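Local coordinates for protein small ribosomal subunit biogenesis GTPase RsgA (Thermotoga maritima, PDB 1U0L) that probably assists late maturation of the 30S ribosomal subunit as a circularly permuted, zinc-binding GTPase whose slow GTP hydrolysis is stimulated by that subunit, at residues S100-I103 and I104-L108. Residues are numbered along the deposited sequence; the frame is centred on the assembly and turned at random.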
loop_
_atom_site.group_PDB
_atom_site.type_symbol
_atom_site.label_atom_id
_atom_site.label_comp_id
_atom_site.label_asym_id
_atom_site.label_seq_id
_atom_site.Cartn_x
_atom_site.Cartn_y
_atom_site.Cartn_z
ATOM N N SER A 100 10.896 -10.241 -8.611
ATOM C CA SER A 100 11.193 -9.746 -9.947
ATOM C C SER A 100 10.772 -8.291 -10.039
ATOM O O SER A 100 9.806 -7.883 -9.387
ATOM C CB SER A 100 10.404 -10.533 -10.984
ATOM O OG SER A 100 9.031 -10.165 -10.911
ATOM N N THR A 101 11.468 -7.509 -10.858
ATOM C CA THR A 101 11.101 -6.107 -11.009
ATOM C C THR A 101 9.663 -6.037 -11.505
ATOM O O THR A 101 8.929 -5.107 -11.176
ATOM C CB THR A 101 12.003 -5.368 -12.020
ATOM O OG1 THR A 101 11.887 -5.993 -13.304
ATOM C CG2 THR A 101 13.457 -5.385 -11.557
ATOM N N TYR A 102 9.255 -7.028 -12.294
ATOM C CA TYR A 102 7.892 -7.049 -12.813
ATOM C C TYR A 102 6.864 -7.031 -11.679
ATOM O O TYR A 102 5.922 -6.235 -11.701
ATOM C CB TYR A 102 7.668 -8.282 -13.689
ATOM C CG TYR A 102 6.229 -8.449 -14.114
ATOM C CD1 TYR A 102 5.711 -7.727 -15.189
ATOM C CD2 TYR A 102 5.378 -9.304 -13.421
ATOM C CE1 TYR A 102 4.379 -7.852 -15.565
ATOM C CE2 TYR A 102 4.043 -9.438 -13.781
ATOM C CZ TYR A 102 3.550 -8.713 -14.854
ATOM O OH TYR A 102 2.228 -8.844 -15.225
ATOM N N ILE A 103 7.038 -7.917 -10.700
ATOM C CA ILE A 103 6.131 -7.962 -9.558
ATOM C C ILE A 103 6.207 -6.631 -8.831
ATOM O O ILE A 103 5.182 -6.067 -8.463
ATOM C CB ILE A 103 6.491 -9.112 -8.575
ATOM C CG1 ILE A 103 5.681 -10.359 -8.933
ATOM C CG2 ILE A 103 6.215 -8.696 -7.126
ATOM C CD1 ILE A 103 5.943 -10.857 -10.321
ATOM N N ILE A 104 7.424 -6.127 -8.643
ATOM C CA ILE A 104 7.623 -4.845 -7.973
ATOM C C ILE A 104 6.864 -3.700 -8.655
ATOM O O ILE A 104 6.237 -2.875 -7.983
ATOM C CB ILE A 104 9.107 -4.438 -7.930
ATOM C CG1 ILE A 104 9.913 -5.409 -7.082
ATOM C CG2 ILE A 104 9.238 -3.058 -7.335
ATOM C CD1 ILE A 104 11.365 -5.027 -6.963
ATOM N N ASP A 105 6.923 -3.643 -9.982
ATOM C CA ASP A 105 6.248 -2.574 -10.706
ATOM C C ASP A 105 4.734 -2.728 -10.711
ATOM O O ASP A 105 4.000 -1.738 -10.804
ATOM C CB ASP A 105 6.787 -2.470 -12.140
ATOM C CG ASP A 105 8.240 -2.042 -12.171
ATOM O OD1 ASP A 105 8.682 -1.378 -11.193
ATOM O OD2 ASP A 105 8.935 -2.358 -13.166
ATOM N N LYS A 106 4.261 -3.965 -10.601
ATOM C CA LYS A 106 2.824 -4.190 -10.573
ATOM C C LYS A 106 2.322 -3.673 -9.227
ATOM O O LYS A 106 1.240 -3.078 -9.130
ATOM C CB LYS A 106 2.515 -5.668 -10.745
ATOM C CG LYS A 106 1.071 -6.000 -10.534
ATOM C CD LYS A 106 0.677 -7.258 -11.242
ATOM C CE LYS A 106 0.732 -7.055 -12.745
ATOM N NZ LYS A 106 0.215 -8.267 -13.460
ATOM N N PHE A 107 3.132 -3.881 -8.194
ATOM C CA PHE A 107 2.789 -3.410 -6.859
ATOM C C PHE A 107 2.749 -1.889 -6.848
ATOM O O PHE A 107 1.789 -1.291 -6.339
ATOM C CB PHE A 107 3.805 -3.916 -5.839
ATOM C CG PHE A 107 3.397 -5.189 -5.186
ATOM C CD1 PHE A 107 4.304 -6.228 -5.027
ATOM C CD2 PHE A 107 2.093 -5.357 -4.726
ATOM C CE1 PHE A 107 3.918 -7.428 -4.417
ATOM C CE2 PHE A 107 1.691 -6.550 -4.115
ATOM C CZ PHE A 107 2.610 -7.592 -3.960
ATOM N N LEU A 108 3.790 -1.269 -7.410
ATOM C CA LEU A 108 3.861 0.184 -7.478
ATOM C C LEU A 108 2.690 0.726 -8.296
ATOM O O LEU A 108 2.060 1.702 -7.901
ATOM C CB LEU A 108 5.193 0.625 -8.092
ATOM C CG LEU A 108 6.426 0.327 -7.235
ATOM C CD1 LEU A 108 7.689 0.592 -8.032
ATOM C CD2 LEU A 108 6.397 1.174 -5.972
#
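Lys106 NZ donates to Tyr102 OH at 2.7 Å, joining two side chains that run side by side one turn apart on the first turns of helix 101-113. Both leave the backbone with CG anti to the backbone N (chi1 173° for Tyr102, 172° for Lys106), and a bend at chi3 brings the ammonium up to the phenol oxygen, oblique to the ring. A leucine in place of Tyr102 would probably leave the ammonium without its phenol partner and Lys290, of helix 282-296, without the ring of its cation-pi contact. Ser100 is the N-cap: its OG accepts from Ile103 N at 3.0 Å, while its carbonyl O accepts from Ile104 N, the first i to i+4 bond of the helix. Thr101 O receives Asp105 N at 2.8 Å. On another side, Ile103 CG2 packs on Phe107 CD1 at 3.8 Å. The buried Asp105 carboxylate is held by Arg284, Tyr143 and Asn287, and Asn287 also bonds Thr101 OG1. Helix 101-113 is the crossover between parallel strands 87-92 and 117-122 of the GTPase domain; Ile104 packs on Met120 and on Leu139 of helix 130-143, Phe107 reaches P-loop Gly176, and Thr101, Tyr102 and Lys106 meet helix 282-296.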